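Glycerol dehydratase (Clostridium butyricum, PDB 1R9D) acts as a B12-independent glycerol dehydratase that binds glycerol and probably dehydrates it to 3-hydroxypropionaldehyde by glycyl-radical chemistry. Local coordinates at residues A[117-120]-A[121-124]; A[246-249]-A[250-254]. All blocks are in the same frame, centred on the assembly; numbering follows the deposited sequence.

Interaction 1 (A[117-120]-A[121-124]); sequences EKLK and DVFE
L119 meets the ring of F123 one helical turn later. The ring presents CE1 to L119 CB at 3.8 Å. F123 CG lies beside its own backbone N, with chi1 at -61°, and this lays the ring back over the preceding turn. L119 O comes over one face of the ring, offset toward the rim, with F123 CD1 3.3 Å from L119 O. The same oxygen takes the backbone bond from F123 N and a weak one from V122 N. L119 also packs on V122. The two side chains lie side by side and point the same way, with L119 CD2 4.1 Å from V122 CG2.

These residues belong to helix 113-125, and a water bridges one of its turns. D121 N does not reach E117 O directly. A water accepts from D121 N at 2.9 Å and donates to E117 O at 2.8 Å, with a weak, longer bond to K118 O. Regular i to i+4 bonding is present again at F123 N to L119 O and at E124 N to K120 O.

The exposed side carries a salt bridge one turn long. K120 NZ meets E117 OE1 at 2.7 Å on the syn side of the carboxylate. E117 starts with CG anti to its backbone N and then folds at chi2 (55°), while the K120 chain runs back extended beyond CG. D121 takes no part in this pair; its OD2 forms a salt bridge with K40. On the buried side V122 touches I33 and T36 of helix 30-40, L119 touches A32, and F123 rests on N91 and L98 in loops.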
ATOM      1  N   GLU A 117      -4.424   5.396  33.250  1.00 38.31           N
ATOM      2  CA  GLU A 117      -2.978   5.539  33.296  1.00 39.13           C
ATOM      3  C   GLU A 117      -2.287   4.721  32.211  1.00 37.98           C
ATOM      4  O   GLU A 117      -1.431   5.232  31.492  1.00 38.09           O
ATOM      5  CB  GLU A 117      -2.465   5.114  34.676  1.00 41.18           C
ATOM      6  CG  GLU A 117      -0.969   5.290  34.874  1.00 45.30           C
ATOM      7  CD  GLU A 117      -0.503   6.705  34.588  1.00 47.73           C
ATOM      8  OE1 GLU A 117      -1.135   7.658  35.097  1.00 49.20           O
ATOM      9  OE2 GLU A 117       0.502   6.865  33.860  1.00 49.58           O
ATOM     10  N   LYS A 118      -2.664   3.451  32.093  1.00 36.97           N
ATOM     11  CA  LYS A 118      -2.059   2.574  31.101  1.00 37.33           C
ATOM     12  C   LYS A 118      -2.371   2.968  29.663  1.00 36.08           C
ATOM     13  O   LYS A 118      -1.590   2.674  28.756  1.00 36.00           O
ATOM     14  CB  LYS A 118      -2.480   1.124  31.345  1.00 38.64           C
ATOM     15  CG  LYS A 118      -1.879   0.527  32.613  1.00 42.23           C
ATOM     16  CD  LYS A 118      -2.228  -0.941  32.770  1.00 43.49           C
ATOM     17  CE  LYS A 118      -1.558  -1.524  34.008  1.00 46.09           C
ATOM     18  NZ  LYS A 118      -1.836  -2.979  34.173  1.00 47.20           N
ATOM     19  N   LEU A 119      -3.502   3.634  29.448  1.00 34.33           N
ATOM     20  CA  LEU A 119      -3.862   4.053  28.098  1.00 33.95           C
ATOM     21  C   LEU A 119      -3.005   5.213  27.600  1.00 33.88           C
ATOM     22  O   LEU A 119      -2.930   5.458  26.401  1.00 31.95           O
ATOM     23  CB  LEU A 119      -5.343   4.442  28.033  1.00 33.85           C
ATOM     24  CG  LEU A 119      -6.342   3.294  28.159  1.00 33.88           C
ATOM     25  CD1 LEU A 119      -7.757   3.855  28.165  1.00 35.28           C
ATOM     26  CD2 LEU A 119      -6.159   2.322  26.997  1.00 35.16           C
ATOM     27  N   LYS A 120      -2.354   5.930  28.514  1.00 34.59           N
ATOM     28  CA  LYS A 120      -1.519   7.058  28.112  1.00 35.05           C
ATOM     29  C   LYS A 120      -0.522   6.671  27.020  1.00 35.06           C
ATOM     30  O   LYS A 120      -0.408   7.359  26.005  1.00 35.52           O
ATOM     31  CB  LYS A 120      -0.764   7.626  29.316  1.00 36.84           C
ATOM     32  CG  LYS A 120      -1.651   8.338  30.321  1.00 38.87           C
ATOM     33  CD  LYS A 120      -0.849   8.813  31.525  1.00 41.01           C
ATOM     34  CE  LYS A 120      -1.736   9.542  32.525  1.00 42.64           C
ATOM     35  NZ  LYS A 120      -0.979   9.986  33.731  1.00 44.23           N
ATOM     36  N   ASP A 121       0.195   5.570  27.226  1.00 35.07           N
ATOM     37  CA  ASP A 121       1.173   5.118  26.239  1.00 35.57           C
ATOM     38  C   ASP A 121       0.496   4.709  24.930  1.00 34.68           C
ATOM     39  O   ASP A 121       1.070   4.856  23.850  1.00 34.56           O
ATOM     40  CB  ASP A 121       1.971   3.930  26.777  1.00 36.57           C
ATOM     41  CG  ASP A 121       3.074   3.502  25.829  1.00 38.35           C
ATOM     42  OD1 ASP A 121       4.017   4.294  25.621  1.00 40.30           O
ATOM     43  OD2 ASP A 121       2.999   2.381  25.285  1.00 39.53           O
ATOM     44  N   VAL A 122      -0.720   4.182  25.034  1.00 34.08           N
ATOM     45  CA  VAL A 122      -1.466   3.758  23.856  1.00 33.08           C
ATOM     46  C   VAL A 122      -1.744   4.970  22.968  1.00 32.56           C
ATOM     47  O   VAL A 122      -1.471   4.944  21.769  1.00 32.29           O
ATOM     48  CB  VAL A 122      -2.802   3.089  24.255  1.00 33.56           C
ATOM     49  CG1 VAL A 122      -3.586   2.699  23.008  1.00 33.04           C
ATOM     50  CG2 VAL A 122      -2.530   1.859  25.106  1.00 32.64           C
ATOM     51  N   PHE A 123      -2.277   6.033  23.567  1.00 31.41           N
ATOM     52  CA  PHE A 123      -2.575   7.260  22.834  1.00 31.19           C
ATOM     53  C   PHE A 123      -1.305   7.809  22.189  1.00 31.63           C
ATOM     54  O   PHE A 123      -1.334   8.309  21.065  1.00 31.11           O
ATOM     55  CB  PHE A 123      -3.153   8.324  23.775  1.00 31.10           C
ATOM     56  CG  PHE A 123      -4.442   7.922  24.438  1.00 31.50           C
ATOM     57  CD1 PHE A 123      -4.667   8.222  25.779  1.00 31.36           C
ATOM     58  CD2 PHE A 123      -5.437   7.258  23.726  1.00 31.99           C
ATOM     59  CE1 PHE A 123      -5.861   7.866  26.403  1.00 32.13           C
ATOM     60  CE2 PHE A 123      -6.637   6.897  24.340  1.00 31.44           C
ATOM     61  CZ  PHE A 123      -6.850   7.202  25.681  1.00 31.63           C
ATOM     62  N   GLU A 124      -0.191   7.715  22.910  1.00 31.48           N
ATOM     63  CA  GLU A 124       1.080   8.216  22.400  1.00 32.20           C
ATOM     64  C   GLU A 124       1.582   7.431  21.191  1.00 30.21           C
ATOM     65  O   GLU A 124       1.987   8.019  20.191  1.00 30.76           O
ATOM     66  CB  GLU A 124       2.141   8.187  23.503  1.00 35.09           C
ATOM     67  CG  GLU A 124       3.457   8.834  23.108  1.00 39.93           C
ATOM     68  CD  GLU A 124       4.502   8.739  24.207  1.00 43.85           C
ATOM     69  OE1 GLU A 124       4.202   9.146  25.353  1.00 46.04           O
ATOM     70  OE2 GLU A 124       5.623   8.263  23.924  1.00 45.69           O
TER
HETATM   71  O   HOH W   1       0.819   4.599  29.929  1.00 41.37           O

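Interaction 2 (A[246-249]-A[250-254]); sequences AKIC and SKVSG
A246 O is gripped twice by one residue, S250. The backbone N of S250 reaches A246 O at 3.1 Å, and S250 OG donates to A246 O at 3.0 Å. The two donors come from opposite faces of the carbonyl plane. S250 OG can do this because chi1 (-73°) places it beside its own backbone N, facing back along the helix. An exposed serine thus turns its hydroxyl onto the helix backbone, a common way for serine to satisfy itself inside a helix.

S253 repeats the idea with another geometry. Its OG donates to S250 O at 2.6 Å. The hydroxyl approaches from above the carbonyl plane, well out of it. S253 OG sits between its backbone N and carbonyl carbon, with chi1 at 51°. This bond spans three residues near the C-terminal end of helix 236-252.

V252 N bonds to I248 O at 3.0 Å. V252 CG2 presses close to the same oxygen, 3.2 Å from I248 O. K251 N divides its hydrogen between K247 O and, more weakly, I248 O. The K251 chain leaves extended, and its NZ pairs with E262.

Residues 246-254 pack against two other helices. A246, S250 and S253 touch helix 197-230, at A226, A223 and N220 among others. I248 and C249 pack on helix 260-277, where I248 meets Y261 and Q265, and C249 meets F269.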
ATOM      1  N   ALA A 246     -13.975 -28.764  29.263  1.00 34.14           N
ATOM      2  CA  ALA A 246     -12.563 -28.927  28.949  1.00 34.81           C
ATOM      3  C   ALA A 246     -12.402 -29.904  27.791  1.00 34.63           C
ATOM      4  O   ALA A 246     -11.554 -29.709  26.918  1.00 34.89           O
ATOM      5  CB  ALA A 246     -11.808 -29.432  30.171  1.00 34.72           C
ATOM      6  N   LYS A 247     -13.223 -30.949  27.785  1.00 34.58           N
ATOM      7  CA  LYS A 247     -13.170 -31.964  26.738  1.00 35.12           C
ATOM      8  C   LYS A 247     -13.599 -31.412  25.382  1.00 35.21           C
ATOM      9  O   LYS A 247     -12.942 -31.646  24.365  1.00 35.42           O
ATOM     10  CB  LYS A 247     -14.067 -33.150  27.098  1.00 36.13           C
ATOM     11  CG  LYS A 247     -14.118 -34.218  26.016  1.00 37.78           C
ATOM     12  CD  LYS A 247     -15.021 -35.380  26.399  1.00 40.50           C
ATOM     13  CE  LYS A 247     -15.025 -36.440  25.306  1.00 41.93           C
ATOM     14  NZ  LYS A 247     -15.821 -37.640  25.690  1.00 43.67           N
ATOM     15  N   ILE A 248     -14.710 -30.687  25.372  1.00 34.42           N
ATOM     16  CA  ILE A 248     -15.225 -30.113  24.137  1.00 34.51           C
ATOM     17  C   ILE A 248     -14.284 -29.064  23.558  1.00 34.03           C
ATOM     18  O   ILE A 248     -14.024 -29.059  22.355  1.00 34.00           O
ATOM     19  CB  ILE A 248     -16.625 -29.499  24.361  1.00 33.53           C
ATOM     20  CG1 ILE A 248     -17.620 -30.618  24.670  1.00 34.32           C
ATOM     21  CG2 ILE A 248     -17.070 -28.730  23.127  1.00 34.11           C
ATOM     22  CD1 ILE A 248     -19.006 -30.137  24.973  1.00 34.18           C
ATOM     23  N   CYS A 249     -13.770 -28.182  24.408  1.00 33.80           N
ATOM     24  CA  CYS A 249     -12.853 -27.146  23.946  1.00 34.88           C
ATOM     25  C   CYS A 249     -11.587 -27.765  23.354  1.00 36.00           C
ATOM     26  O   CYS A 249     -11.055 -27.275  22.357  1.00 35.83           O
ATOM     27  CB  CYS A 249     -12.483 -26.200  25.093  1.00 34.27           C
ATOM     28  SG  CYS A 249     -13.807 -25.075  25.610  1.00 33.54           S
ATOM     29  N   SER A 250     -11.108 -28.846  23.961  1.00 36.38           N
ATOM     30  CA  SER A 250      -9.908 -29.509  23.462  1.00 37.58           C
ATOM     31  C   SER A 250     -10.108 -30.054  22.054  1.00 37.48           C
ATOM     32  O   SER A 250      -9.192 -30.012  21.233  1.00 38.65           O
ATOM     33  CB  SER A 250      -9.491 -30.647  24.398  1.00 37.56           C
ATOM     34  OG  SER A 250      -8.928 -30.128  25.590  1.00 39.01           O
ATOM     35  N   LYS A 251     -11.300 -30.567  21.774  1.00 37.18           N
ATOM     36  CA  LYS A 251     -11.580 -31.107  20.451  1.00 38.02           C
ATOM     37  C   LYS A 251     -11.795 -30.023  19.393  1.00 37.93           C
ATOM     38  O   LYS A 251     -11.125 -30.020  18.359  1.00 37.69           O
ATOM     39  CB  LYS A 251     -12.810 -32.011  20.476  1.00 38.74           C
ATOM     40  CG  LYS A 251     -13.158 -32.511  19.089  1.00 41.31           C
ATOM     41  CD  LYS A 251     -14.476 -33.247  19.034  1.00 42.12           C
ATOM     42  CE  LYS A 251     -14.793 -33.626  17.592  1.00 42.98           C
ATOM     43  NZ  LYS A 251     -16.053 -34.407  17.476  1.00 44.76           N
ATOM     44  N   VAL A 252     -12.726 -29.105  19.648  1.00 36.94           N
ATOM     45  CA  VAL A 252     -13.011 -28.050  18.677  1.00 36.76           C
ATOM     46  C   VAL A 252     -11.941 -26.967  18.610  1.00 36.95           C
ATOM     47  O   VAL A 252     -12.112 -25.962  17.918  1.00 36.70           O
ATOM     48  CB  VAL A 252     -14.383 -27.380  18.945  1.00 36.26           C
ATOM     49  CG1 VAL A 252     -15.472 -28.437  18.959  1.00 35.59           C
ATOM     50  CG2 VAL A 252     -14.356 -26.605  20.258  1.00 36.09           C
ATOM     51  N   SER A 253     -10.839 -27.159  19.328  1.00 36.85           N
ATOM     52  CA  SER A 253      -9.765 -26.178  19.294  1.00 37.47           C
ATOM     53  C   SER A 253      -9.274 -26.077  17.852  1.00 37.63           C
ATOM     54  O   SER A 253      -8.949 -24.991  17.375  1.00 38.77           O
ATOM     55  CB  SER A 253      -8.617 -26.593  20.225  1.00 37.52           C
ATOM     56  OG  SER A 253      -8.204 -27.926  19.979  1.00 39.76           O
ATOM     57  N   GLY A 254      -9.251 -27.210  17.156  1.00 36.86           N
ATOM     58  CA  GLY A 254      -8.807 -27.219  15.773  1.00 36.47           C
ATOM     59  C   GLY A 254      -9.678 -28.052  14.853  1.00 35.86           C
ATOM     60  O   GLY A 254      -9.741 -27.802  13.651  1.00 35.25           O
TER

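Both interactions are local, and neither closes a long loop. Each spans successive turns of one helix. Going from the N terminus, interaction 1 comes first, on helix 113-125. It is complete well before interaction 2 begins near the C-terminal end of helix 236-252. The two are in series and neither nest nor cross. Their centres are 36 Å apart, with nearest atoms about 27 Å apart, so they do not touch. Interaction 1 faces helix 30-40 and nearby loops. Interaction 2 belongs to a packing of helices 197-230, 236-252 and 260-277. Both lie in the pyruvate formate lyase-like part of the chain.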